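Long-range contacts in GTPase-activating protein skywalker (Drosophila melanogaster, PDB 6R82), which acts, as a whole, as a GTPase-activating protein for Rab35 that controls synaptic vesicle protein recycling through endosomal trafficking, and is seen here as its TLDc domain alone: residues 26-32 against 183-187; 42-47 against 149-153; 97-101 against 162-166; 74-80 against 92-96. All blocks are in the same frame, centred on the assembly; numbering follows the deposited sequence.

How the contacts relate
All four contacts lie within the TLDc domain, a single chain built round an antiparallel sheet. Contact 1 is the outermost closure in sequence: the strands 30-36 and 173-185 pair there, and the other three are all nested inside the loop it closes; contacts 2 and 3 alternate along the chain, and contact 4 is nested inside contact 2. Contact 4 is the hub. It touches contact 2 through F47 CZ and W77 NE1, 3.9 Å apart, and contact 3 through T98 OG1 and S74 OG, 2.9 Å apart and probably hydrogen-bonded. Contacts 2 and 3 fall on opposite sides of the chain's centre, 23 Å between centres. Contact 1 touches none of the others, its nearest atoms being about 6 Å from contact 3.

Contact 1 (26-32 against 183-187); sequences ITMYQPV and GFVGI
Strands 30-32 and 183-185 run antiparallel, their short axes approaching to 4.5 Å at 135° between their N-to-C directions. Residues 26-29 precede the pairing as a turn, with Y29 N bonded to I26 O at 3.0 Å. G183 opens the second segment in a hydrogen-bonded pair with V32: G183 N gives to V32 O (2.8 Å) and G183 O accepts from V32 N (3.0 Å). F184 follows opposite P31 in a non-hydrogen-bonded pair, CA-CA 4.5 Å, with F184 CA 3.3 Å from Q30 O and P31 CA 3.2 Å from G183 O as CA-H...O contacts. The F184 rotamer (chi1 m, chi2 84°) presents a ring face to I26, whose CG2 sits 3.7 Å from the centroid, a CH-pi contact. V185 pairs with Q30 through V185 N to Q30 O and Q30 N to V185 O, both 2.9 Å; on that face V185 CG2 meets V32 CG1 at 3.6 Å. G186, at phi/psi 130/29, adopts a conformation suited to glycine, and its O lies 3.6 Å from Y29 CE1. I187 N then approaches the edge of the Y29 ring, 3.8 Å from CE1. The pairing joins strand 30-36 to the C-terminal strand 173-185, which also pairs with 57-63, while W19, L22 and P56 from loops pack on F184.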
loop_
_atom_site.group_PDB
_atom_site.type_symbol
_atom_site.label_atom_id
_atom_site.label_comp_id
_atom_site.label_asym_id
_atom_site.label_seq_id
_atom_site.Cartn_x
_atom_site.Cartn_y
_atom_site.Cartn_z
ATOM N N ILE A 26 8.723 10.358 9.611
ATOM C CA ILE A 26 9.239 9.374 8.668
ATOM C C ILE A 26 10.127 10.027 7.614
ATOM O O ILE A 26 11.029 9.374 7.067
ATOM C CB ILE A 26 8.061 8.612 8.022
ATOM C CG1 ILE A 26 7.207 7.940 9.104
ATOM C CG2 ILE A 26 8.561 7.546 7.053
ATOM C CD1 ILE A 26 8.003 7.039 10.012
ATOM N N THR A 27 9.895 11.319 7.303
ATOM C CA THR A 27 10.663 12.005 6.263
ATOM C C THR A 27 12.145 12.121 6.588
ATOM O O THR A 27 12.934 12.451 5.689
ATOM C CB THR A 27 10.102 13.407 6.015
ATOM O OG1 THR A 27 10.148 14.158 7.235
ATOM C CG2 THR A 27 8.673 13.326 5.535
ATOM N N MET A 28 12.549 11.861 7.833
ATOM C CA MET A 28 13.954 11.933 8.220
ATOM C C MET A 28 14.690 10.611 8.041
ATOM O O MET A 28 15.886 10.544 8.329
ATOM C CB MET A 28 14.072 12.398 9.674
ATOM C CG MET A 28 13.663 13.866 9.862
ATOM S SD MET A 28 14.517 15.013 8.721
ATOM C CE MET A 28 16.155 15.082 9.462
ATOM N N TYR A 29 14.013 9.567 7.566
ATOM C CA TYR A 29 14.615 8.257 7.350
ATOM C C TYR A 29 14.928 8.033 5.865
ATOM O O TYR A 29 14.479 8.775 4.984
ATOM C CB TYR A 29 13.678 7.160 7.893
ATOM C CG TYR A 29 13.558 7.197 9.403
ATOM C CD1 TYR A 29 14.455 6.504 10.198
ATOM C CD2 TYR A 29 12.562 7.932 10.030
ATOM C CE1 TYR A 29 14.369 6.534 11.579
ATOM C CE2 TYR A 29 12.464 7.973 11.412
ATOM C CZ TYR A 29 13.376 7.267 12.179
ATOM O OH TYR A 29 13.299 7.279 13.544
ATOM N N GLN A 30 15.738 6.981 5.587
ATOM C CA GLN A 30 16.130 6.698 4.208
ATOM C C GLN A 30 15.224 5.627 3.624
ATOM O O GLN A 30 15.061 4.569 4.241
ATOM C CB GLN A 30 17.584 6.237 4.130
ATOM C CG GLN A 30 18.606 7.335 4.520
ATOM C CD GLN A 30 18.534 8.579 3.618
ATOM O OE1 GLN A 30 18.583 8.475 2.384
ATOM N NE2 GLN A 30 18.412 9.762 4.238
ATOM N N PRO A 31 14.618 5.851 2.463
ATOM C CA PRO A 31 13.764 4.816 1.872
ATOM C C PRO A 31 14.623 3.797 1.142
ATOM O O PRO A 31 15.607 4.142 0.490
ATOM C CB PRO A 31 12.866 5.604 0.912
ATOM C CG PRO A 31 13.750 6.737 0.456
ATOM C CD PRO A 31 14.679 7.067 1.629
ATOM N N VAL A 32 14.272 2.526 1.297
ATOM C CA VAL A 32 15.014 1.431 0.690
ATOM C C VAL A 32 14.003 0.517 0.013
ATOM O O VAL A 32 12.905 0.286 0.537
ATOM C CB VAL A 32 15.860 0.644 1.721
ATOM C CG1 VAL A 32 16.956 1.541 2.358
ATOM C CG2 VAL A 32 14.975 0.029 2.812
ATOM N N GLY A 183 10.748 0.247 2.293
ATOM C CA GLY A 183 10.817 0.440 3.720
ATOM C C GLY A 183 11.632 1.675 4.079
ATOM O O GLY A 183 11.992 2.487 3.226
ATOM N N PHE A 184 11.929 1.802 5.372
ATOM C CA PHE A 184 12.655 2.970 5.868
ATOM C C PHE A 184 13.695 2.535 6.887
ATOM O O PHE A 184 13.380 1.782 7.815
ATOM C CB PHE A 184 11.693 3.996 6.491
ATOM C CG PHE A 184 10.636 4.475 5.543
ATOM C CD1 PHE A 184 9.470 3.740 5.355
ATOM C CD2 PHE A 184 10.814 5.643 4.810
ATOM C CE1 PHE A 184 8.503 4.160 4.465
ATOM C CE2 PHE A 184 9.834 6.076 3.922
ATOM C CZ PHE A 184 8.679 5.330 3.748
ATOM N N VAL A 185 14.926 3.021 6.728
ATOM C CA VAL A 185 16.007 2.661 7.632
ATOM C C VAL A 185 16.597 3.935 8.226
ATOM O O VAL A 185 16.463 5.028 7.673
ATOM C CB VAL A 185 17.103 1.813 6.937
ATOM C CG1 VAL A 185 16.531 0.453 6.465
ATOM C CG2 VAL A 185 17.723 2.563 5.766
ATOM N N GLY A 186 17.238 3.781 9.385
ATOM C CA GLY A 186 18.017 4.864 9.957
ATOM C C GLY A 186 17.756 5.199 11.412
ATOM O O GLY A 186 17.948 6.351 11.817
ATOM N N ILE A 187 17.343 4.214 12.206
ATOM C CA ILE A 187 17.065 4.415 13.631
ATOM C C ILE A 187 18.233 5.081 14.379
ATOM O O ILE A 187 19.399 4.687 14.218
ATOM C CB ILE A 187 16.725 3.088 14.325
ATOM C CG1 ILE A 187 15.337 2.596 13.935
ATOM C CG2 ILE A 187 16.777 3.273 15.819
ATOM C CD1 ILE A 187 15.119 1.143 14.343
#

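Contact 2 (42-47 against 149-153); sequences CSLTTF and DENIR
The 149-153 segment folds as a type I beta turn from D149 to I152, with I152 N bonded to D149 O at 3.0 Å, and continues through I152 at positive phi (51/39). In segment 42-47, C42 (-148/77) leads into extended S43 (-163/152), and the helix starts at L44, with S43 at the N-cap position and F47 N bonded to S43 O at 2.9 Å. The closest CA pair is S43 with N151, 4.5 Å. L44 N donates to E150 O at 3.0 Å (angle 164°), and one water links T45 N (3.1 Å) to the same E150 O (3.2 Å). I152, chi1 -40° and chi2 t, points toward the helix start: its CD1 is 4.1 Å from both L44 CD2 and F47 CB, while its CB is 4.1 Å from C42 SG. D149 OD1 accepts from N151 N (2.9 Å) and R153 N (3.2 Å). The turn thus carries an Asx turn and, as the connection between strands 146-149 and 154-156, docks a carbonyl onto the first turn of helix 44-51.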
loop_
_atom_site.group_PDB
_atom_site.type_symbol
_atom_site.label_atom_id
_atom_site.label_comp_id
_atom_site.label_asym_id
_atom_site.label_seq_id
_atom_site.Cartn_x
_atom_site.Cartn_y
_atom_site.Cartn_z
ATOM N N CYS A 42 7.091 -12.941 -8.504
ATOM C CA CYS A 42 5.820 -12.260 -8.661
ATOM C C CYS A 42 4.753 -13.146 -8.011
ATOM O O CYS A 42 3.989 -13.847 -8.684
ATOM C CB CYS A 42 5.523 -11.979 -10.133
ATOM S SG CYS A 42 4.573 -10.485 -10.401
ATOM N N SER A 43 4.710 -13.103 -6.678
ATOM C CA SER A 43 3.756 -13.894 -5.910
ATOM C C SER A 43 3.669 -13.333 -4.498
ATOM O O SER A 43 4.640 -12.769 -3.979
ATOM C CB SER A 43 4.167 -15.364 -5.848
ATOM O OG SER A 43 5.414 -15.500 -5.185
ATOM N N LEU A 44 2.504 -13.521 -3.871
ATOM C CA LEU A 44 2.356 -13.109 -2.483
ATOM C C LEU A 44 3.363 -13.823 -1.598
ATOM O O LEU A 44 3.890 -13.226 -0.659
ATOM C CB LEU A 44 0.929 -13.363 -2.007
ATOM C CG LEU A 44 -0.072 -12.374 -2.603
ATOM C CD1 LEU A 44 -1.409 -12.509 -1.921
ATOM C CD2 LEU A 44 0.424 -10.935 -2.489
ATOM N N THR A 45 3.685 -15.079 -1.920
ATOM C CA THR A 45 4.631 -15.847 -1.116
ATOM C C THR A 45 6.016 -15.191 -1.077
ATOM O O THR A 45 6.621 -15.060 -0.004
ATOM C CB THR A 45 4.724 -17.277 -1.652
ATOM O OG1 THR A 45 3.433 -17.902 -1.568
ATOM C CG2 THR A 45 5.732 -18.075 -0.835
ATOM N N THR A 46 6.544 -14.774 -2.232
ATOM C CA THR A 46 7.836 -14.086 -2.203
ATOM C C THR A 46 7.701 -12.668 -1.662
ATOM O O THR A 46 8.633 -12.162 -1.022
ATOM C CB THR A 46 8.491 -14.069 -3.591
ATOM O OG1 THR A 46 7.648 -13.387 -4.529
ATOM C CG2 THR A 46 8.735 -15.494 -4.078
ATOM N N PHE A 47 6.556 -12.024 -1.889
ATOM C CA PHE A 47 6.282 -10.710 -1.304
ATOM C C PHE A 47 6.402 -10.744 0.225
ATOM O O PHE A 47 7.099 -9.913 0.823
ATOM C CB PHE A 47 4.885 -10.258 -1.748
ATOM C CG PHE A 47 4.385 -8.990 -1.092
ATOM C CD1 PHE A 47 3.685 -9.036 0.102
ATOM C CD2 PHE A 47 4.550 -7.758 -1.720
ATOM C CE1 PHE A 47 3.199 -7.877 0.690
ATOM C CE2 PHE A 47 4.063 -6.596 -1.148
ATOM C CZ PHE A 47 3.386 -6.652 0.063
ATOM N N ASP A 149 -4.324 -10.055 -6.426
ATOM C CA ASP A 149 -4.406 -11.505 -6.320
ATOM C C ASP A 149 -3.050 -12.113 -5.957
ATOM O O ASP A 149 -2.026 -11.427 -5.870
ATOM C CB ASP A 149 -4.978 -12.118 -7.616
ATOM C CG ASP A 149 -4.025 -12.041 -8.826
ATOM O OD1 ASP A 149 -2.785 -11.940 -8.683
ATOM O OD2 ASP A 149 -4.547 -12.115 -9.967
ATOM N N GLU A 150 -3.055 -13.431 -5.754
ATOM C CA GLU A 150 -1.897 -14.145 -5.233
ATOM C C GLU A 150 -0.734 -14.178 -6.208
ATOM O O GLU A 150 0.379 -14.531 -5.801
ATOM C CB GLU A 150 -2.281 -15.583 -4.858
ATOM C CG GLU A 150 -2.557 -16.478 -6.066
ATOM C CD GLU A 150 -3.241 -17.791 -5.692
ATOM O OE1 GLU A 150 -2.605 -18.856 -5.847
ATOM O OE2 GLU A 150 -4.411 -17.758 -5.245
ATOM N N ASN A 151 -0.961 -13.834 -7.475
ATOM C CA ASN A 151 0.104 -13.802 -8.467
ATOM C C ASN A 151 0.627 -12.397 -8.710
ATOM O O ASN A 151 1.564 -12.234 -9.499
ATOM C CB ASN A 151 -0.379 -14.409 -9.790
ATOM C CG ASN A 151 -0.864 -15.831 -9.625
ATOM O OD1 ASN A 151 -2.036 -16.131 -9.861
ATOM N ND2 ASN A 151 0.032 -16.713 -9.200
ATOM N N ILE A 152 0.052 -11.394 -8.036
ATOM C CA ILE A 152 0.380 -9.980 -8.217
ATOM C C ILE A 152 0.304 -9.640 -9.700
ATOM O O ILE A 152 1.138 -8.892 -10.229
ATOM C CB ILE A 152 1.755 -9.627 -7.609
ATOM C CG1 ILE A 152 1.950 -10.361 -6.282
ATOM C CG2 ILE A 152 1.857 -8.117 -7.365
ATOM C CD1 ILE A 152 3.072 -9.796 -5.418
ATOM N N ARG A 153 -0.696 -10.209 -10.378
ATOM C CA ARG A 153 -0.913 -9.956 -11.791
ATOM C C ARG A 153 -2.161 -9.113 -12.036
ATOM O O ARG A 153 -2.087 -8.108 -12.751
ATOM C CB ARG A 153 -0.998 -11.279 -12.553
ATOM C CG ARG A 153 -1.704 -11.159 -13.892
ATOM C CD ARG A 153 -1.584 -12.436 -14.730
ATOM N NE ARG A 153 -0.237 -12.663 -15.262
ATOM C CZ ARG A 153 0.465 -11.803 -16.009
ATOM N NH1 ARG A 153 -0.037 -10.626 -16.369
ATOM N NH2 ARG A 153 1.684 -12.138 -16.421
HETATM O O HOH W 1 1.664 -16.614 -3.692
#

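Contact 3 (97-101 against 162-166); sequences ETFLF and TFNNP
L100 lies over a face of the F163 ring: its CG is 4.0 Å from the F163 centroid, 29° off the ring normal, a CH-pi contact, and its CD1 is 3.5 Å from F163 CD2. Both residues direct CA-to-CB toward the other segment, their CA atoms 7.4 Å apart. The F163 ring reaches both the L100 side chain and the 98-99 backbone; no hydrogen bond crosses between the segments. The L100 rotamer (chi1 -49°, chi2 160°) also brings CD1 to 3.7 Å from N165 CG. On F163 (chi1 -65°, chi2 -63°), CE1 is 3.3 Å from T98 O, which sits at the ring edge, and 3.8 Å from F99 CA, while CZ is 3.8 Å from T98 CG2. The backbone is extended through F99 (-151/155) and L100 (-96/156). Segment 162-166 has no regular structure; N164, at positive phi (49/46), points away, while F163 and N165 on either side of it in sequence point toward the 97-101 segment. N165 ND2 donates to P166 O at 3.1 Å and also bonds D158 O. All five touching residues are buried, making this an interior contact of the TLDc domain: the loop before strand 173-185 covers the L100 side of strand 99-104, which pairs with 68-73 and 108-110.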
loop_
_atom_site.group_PDB
_atom_site.type_symbol
_atom_site.label_atom_id
_atom_site.label_comp_id
_atom_site.label_asym_id
_atom_site.label_seq_id
_atom_site.Cartn_x
_atom_site.Cartn_y
_atom_site.Cartn_z
ATOM N N GLU A 97 -2.657 5.938 10.601
ATOM C CA GLU A 97 -1.637 6.602 9.785
ATOM C C GLU A 97 -1.594 6.059 8.365
ATOM O O GLU A 97 -1.028 6.712 7.478
ATOM C CB GLU A 97 -0.252 6.468 10.443
ATOM C CG GLU A 97 -0.059 7.352 11.690
ATOM C CD GLU A 97 1.423 7.494 12.114
ATOM O OE1 GLU A 97 2.049 6.469 12.477
ATOM O OE2 GLU A 97 1.962 8.632 12.089
ATOM N N THR A 98 -2.177 4.881 8.129
ATOM C CA THR A 98 -2.280 4.327 6.783
ATOM C C THR A 98 -3.075 5.277 5.889
ATOM O O THR A 98 -4.074 5.852 6.318
ATOM C CB THR A 98 -2.979 2.956 6.844
ATOM O OG1 THR A 98 -2.212 2.046 7.651
ATOM C CG2 THR A 98 -3.200 2.382 5.455
ATOM N N PHE A 99 -2.632 5.455 4.642
ATOM C CA PHE A 99 -3.393 6.291 3.720
ATOM C C PHE A 99 -3.174 5.800 2.305
ATOM O O PHE A 99 -2.159 5.166 2.004
ATOM C CB PHE A 99 -3.033 7.793 3.829
ATOM C CG PHE A 99 -1.610 8.151 3.401
ATOM C CD1 PHE A 99 -1.293 8.380 2.063
ATOM C CD2 PHE A 99 -0.609 8.309 4.351
ATOM C CE1 PHE A 99 0.000 8.736 1.676
ATOM C CE2 PHE A 99 0.690 8.671 3.978
ATOM C CZ PHE A 99 0.999 8.871 2.638
ATOM N N LEU A 100 -4.144 6.096 1.440
ATOM C CA LEU A 100 -4.048 5.834 0.011
ATOM C C LEU A 100 -3.588 7.079 -0.735
ATOM O O LEU A 100 -3.790 8.210 -0.295
ATOM C CB LEU A 100 -5.392 5.400 -0.572
ATOM C CG LEU A 100 -6.215 4.315 0.098
ATOM C CD1 LEU A 100 -7.653 4.452 -0.377
ATOM C CD2 LEU A 100 -5.629 2.962 -0.275
ATOM N N PHE A 101 -2.999 6.853 -1.900
ATOM C CA PHE A 101 -2.641 7.945 -2.788
ATOM C C PHE A 101 -2.811 7.474 -4.224
ATOM O O PHE A 101 -2.834 6.271 -4.504
ATOM C CB PHE A 101 -1.199 8.426 -2.552
ATOM C CG PHE A 101 -0.155 7.414 -2.921
ATOM C CD1 PHE A 101 0.330 7.328 -4.215
ATOM C CD2 PHE A 101 0.337 6.535 -1.969
ATOM C CE1 PHE A 101 1.289 6.385 -4.560
ATOM C CE2 PHE A 101 1.299 5.595 -2.300
ATOM C CZ PHE A 101 1.777 5.518 -3.602
ATOM N N THR A 162 -13.372 3.366 4.732
ATOM C CA THR A 162 -12.275 3.788 5.592
ATOM C C THR A 162 -11.584 5.031 5.032
ATOM O O THR A 162 -11.186 5.914 5.796
ATOM C CB THR A 162 -11.298 2.622 5.788
ATOM O OG1 THR A 162 -11.944 1.592 6.553
ATOM C CG2 THR A 162 -10.047 3.076 6.545
ATOM N N PHE A 163 -11.501 5.153 3.706
ATOM C CA PHE A 163 -10.803 6.261 3.077
ATOM C C PHE A 163 -11.675 7.150 2.197
ATOM O O PHE A 163 -11.185 8.185 1.732
ATOM C CB PHE A 163 -9.629 5.726 2.248
ATOM C CG PHE A 163 -8.568 5.081 3.083
ATOM C CD1 PHE A 163 -7.870 5.827 4.027
ATOM C CD2 PHE A 163 -8.298 3.723 2.965
ATOM C CE1 PHE A 163 -6.898 5.237 4.824
ATOM C CE2 PHE A 163 -7.321 3.124 3.752
ATOM C CZ PHE A 163 -6.620 3.878 4.684
ATOM N N ASN A 164 -12.938 6.782 1.957
ATOM C CA ASN A 164 -13.885 7.573 1.158
ATOM C C ASN A 164 -13.279 8.023 -0.167
ATOM O O ASN A 164 -13.401 9.179 -0.575
ATOM C CB ASN A 164 -14.405 8.775 1.942
ATOM C CG ASN A 164 -15.743 9.272 1.413
ATOM O OD1 ASN A 164 -15.799 10.007 0.423
ATOM N ND2 ASN A 164 -16.826 8.857 2.061
ATOM N N ASN A 165 -12.630 7.100 -0.838
ATOM C CA ASN A 165 -11.918 7.354 -2.074
ATOM C C ASN A 165 -12.778 7.005 -3.276
ATOM O O ASN A 165 -13.752 6.256 -3.160
ATOM C CB ASN A 165 -10.641 6.514 -2.117
ATOM C CG ASN A 165 -10.927 5.038 -1.958
ATOM O OD1 ASN A 165 -11.394 4.607 -0.905
ATOM N ND2 ASN A 165 -10.663 4.255 -3.001
ATOM N N PRO A 166 -12.446 7.530 -4.450
ATOM C CA PRO A 166 -12.977 6.966 -5.686
ATOM C C PRO A 166 -12.076 5.846 -6.169
ATOM O O PRO A 166 -10.936 5.719 -5.695
ATOM C CB PRO A 166 -12.939 8.159 -6.650
ATOM C CG PRO A 166 -11.706 8.890 -6.224
ATOM C CD PRO A 166 -11.655 8.748 -4.708
#

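Contact 4 (74-80 against 92-96); sequences SSRWFER and YFGTG
F93 supplies the largest buried area, with its side chain (chi1 63°, chi2 -78°) inserted against residues 75-80. E79 O and R80 N lie over one face of its ring, and S75 CB and W77 CE3 lie near the ring plane at its edge. The distances are close: F93 CE2 to R76 O 3.2 Å, CE1 to R80 CA 3.5 Å, CD2 to E79 CB 3.7 Å, CZ to W77 CE3 3.8 Å and CD2 to S75 CB 4.1 Å. The planes of the W77 six-membered ring and the F93 ring stand at 84°, with centroids 5.9 Å apart. What receives F93 is a 3-10 turn, 77-80, held by E79 N to R76 O (3.1 Å) and R80 N to W77 O (3.0 Å); both segments belong to the long connection between strands 68-73 and 99-104 of the TLDc domain. S74 and T95 form the second, polar part. T95 N donates to S74 OG at 2.9 Å (163°), S74 OG and S75 OG share a hydrogen bond of 3.1 Å, and S74 OG is also hydrogen-bonded to T98 OG1. The nearest CA pair is S75 with G94, 5.3 Å; at phi/psi 115/180 a side chain at G94 would collide with the carbonyl oxygen of F93. R76 NE forms a salt bridge with E79 OE2 at 3.4 Å, while R76 NH1 bonds Q53 and R80 NH1 pairs with E52.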
loop_
_atom_site.group_PDB
_atom_site.type_symbol
_atom_site.label_atom_id
_atom_site.label_comp_id
_atom_site.label_asym_id
_atom_site.label_seq_id
_atom_site.Cartn_x
_atom_site.Cartn_y
_atom_site.Cartn_z
ATOM N N SER A 74 0.881 1.400 7.635
ATOM C CA SER A 74 1.449 1.674 8.950
ATOM C C SER A 74 2.113 0.456 9.602
ATOM O O SER A 74 3.011 0.634 10.427
ATOM C CB SER A 74 0.356 2.207 9.873
ATOM O OG SER A 74 -0.687 1.248 9.969
ATOM N N SER A 75 1.710 -0.776 9.273
ATOM C CA SER A 75 2.053 -1.923 10.112
ATOM C C SER A 75 2.689 -3.037 9.293
ATOM O O SER A 75 2.512 -3.117 8.072
ATOM C CB SER A 75 0.807 -2.463 10.831
ATOM O OG SER A 75 0.081 -1.400 11.404
ATOM N N ARG A 76 3.425 -3.917 9.976
ATOM C CA ARG A 76 4.076 -5.002 9.252
ATOM C C ARG A 76 3.047 -5.997 8.723
ATOM O O ARG A 76 2.036 -6.287 9.374
ATOM C CB ARG A 76 5.122 -5.707 10.117
ATOM C CG ARG A 76 4.791 -5.841 11.521
ATOM C CD ARG A 76 5.980 -6.261 12.367
ATOM N NE ARG A 76 5.389 -6.466 13.671
ATOM C CZ ARG A 76 5.319 -7.621 14.313
ATOM N NH1 ARG A 76 5.879 -8.717 13.801
ATOM N NH2 ARG A 76 4.714 -7.658 15.494
ATOM N N TRP A 77 3.283 -6.483 7.508
ATOM C CA TRP A 77 2.368 -7.465 6.941
ATOM C C TRP A 77 2.401 -8.765 7.732
ATOM O O TRP A 77 1.455 -9.546 7.651
ATOM C CB TRP A 77 2.690 -7.699 5.464
ATOM C CG TRP A 77 2.288 -6.531 4.571
ATOM C CD1 TRP A 77 3.117 -5.595 4.031
ATOM C CD2 TRP A 77 0.964 -6.196 4.127
ATOM N NE1 TRP A 77 2.395 -4.695 3.288
ATOM C CE2 TRP A 77 1.070 -5.038 3.331
ATOM C CE3 TRP A 77 -0.301 -6.756 4.338
ATOM C CZ2 TRP A 77 -0.042 -4.431 2.719
ATOM C CZ3 TRP A 77 -1.414 -6.142 3.743
ATOM C CH2 TRP A 77 -1.272 -4.997 2.936
ATOM N N PHE A 78 3.466 -8.995 8.511
ATOM C CA PHE A 78 3.516 -10.120 9.437
ATOM C C PHE A 78 2.277 -10.191 10.319
ATOM O O PHE A 78 1.873 -11.283 10.725
ATOM C CB PHE A 78 4.759 -10.001 10.319
ATOM C CG PHE A 78 4.976 -11.165 11.267
ATOM C CD1 PHE A 78 5.686 -12.283 10.855
ATOM C CD2 PHE A 78 4.511 -11.108 12.584
ATOM C CE1 PHE A 78 5.918 -13.352 11.725
ATOM C CE2 PHE A 78 4.731 -12.161 13.466
ATOM C CZ PHE A 78 5.434 -13.288 13.040
ATOM N N GLU A 79 1.674 -9.045 10.639
ATOM C CA GLU A 79 0.527 -9.028 11.542
ATOM C C GLU A 79 -0.768 -9.520 10.894
ATOM O O GLU A 79 -1.791 -9.565 11.574
ATOM C CB GLU A 79 0.331 -7.613 12.107
ATOM C CG GLU A 79 1.451 -7.235 13.111
ATOM C CD GLU A 79 1.295 -5.832 13.711
ATOM O OE1 GLU A 79 0.262 -5.174 13.477
ATOM O OE2 GLU A 79 2.221 -5.390 14.431
ATOM N N ARG A 80 -0.746 -9.914 9.617
ATOM C CA ARG A 80 -1.960 -10.403 8.972
ATOM C C ARG A 80 -2.530 -11.640 9.662
ATOM O O ARG A 80 -3.715 -11.943 9.471
ATOM C CB ARG A 80 -1.678 -10.710 7.500
ATOM C CG ARG A 80 -0.667 -11.835 7.318
ATOM C CD ARG A 80 -0.173 -11.946 5.887
ATOM N NE ARG A 80 0.708 -13.107 5.715
ATOM C CZ ARG A 80 2.020 -13.114 5.959
ATOM N NH1 ARG A 80 2.650 -12.008 6.399
ATOM N NH2 ARG A 80 2.709 -14.229 5.777
ATOM N N TYR A 92 -8.697 -7.563 9.422
ATOM C CA TYR A 92 -8.110 -6.256 9.160
ATOM C C TYR A 92 -7.211 -5.822 10.313
ATOM O O TYR A 92 -7.528 -6.051 11.484
ATOM C CB TYR A 92 -9.204 -5.210 8.927
ATOM C CG TYR A 92 -9.718 -5.205 7.505
ATOM C CD1 TYR A 92 -9.042 -4.501 6.513
ATOM C CD2 TYR A 92 -10.872 -5.915 7.144
ATOM C CE1 TYR A 92 -9.488 -4.492 5.208
ATOM C CE2 TYR A 92 -11.335 -5.907 5.823
ATOM C CZ TYR A 92 -10.637 -5.192 4.864
ATOM O OH TYR A 92 -11.051 -5.161 3.550
ATOM N N PHE A 93 -6.090 -5.185 9.975
ATOM C CA PHE A 93 -5.163 -4.686 10.982
ATOM C C PHE A 93 -4.581 -3.357 10.500
ATOM O O PHE A 93 -4.849 -2.913 9.383
ATOM C CB PHE A 93 -4.062 -5.718 11.281
ATOM C CG PHE A 93 -3.173 -6.031 10.091
ATOM C CD1 PHE A 93 -3.609 -6.870 9.076
ATOM C CD2 PHE A 93 -1.900 -5.475 9.996
ATOM C CE1 PHE A 93 -2.798 -7.169 7.987
ATOM C CE2 PHE A 93 -1.085 -5.756 8.913
ATOM C CZ PHE A 93 -1.532 -6.606 7.901
ATOM N N GLY A 94 -3.802 -2.707 11.359
ATOM C CA GLY A 94 -3.144 -1.450 11.025
ATOM C C GLY A 94 -3.650 -0.282 11.858
ATOM O O GLY A 94 -4.512 -0.423 12.725
ATOM N N THR A 95 -3.071 0.891 11.597
ATOM C CA THR A 95 -3.454 2.109 12.304
ATOM C C THR A 95 -3.912 3.184 11.326
ATOM O O THR A 95 -3.731 3.082 10.105
ATOM C CB THR A 95 -2.304 2.682 13.146
ATOM O OG1 THR A 95 -1.418 3.412 12.283
ATOM C CG2 THR A 95 -1.546 1.593 13.865
ATOM N N GLY A 96 -4.480 4.248 11.903
ATOM C CA GLY A 96 -4.991 5.389 11.171
ATOM C C GLY A 96 -3.955 6.248 10.474
ATOM O O GLY A 96 -4.344 7.217 9.815
#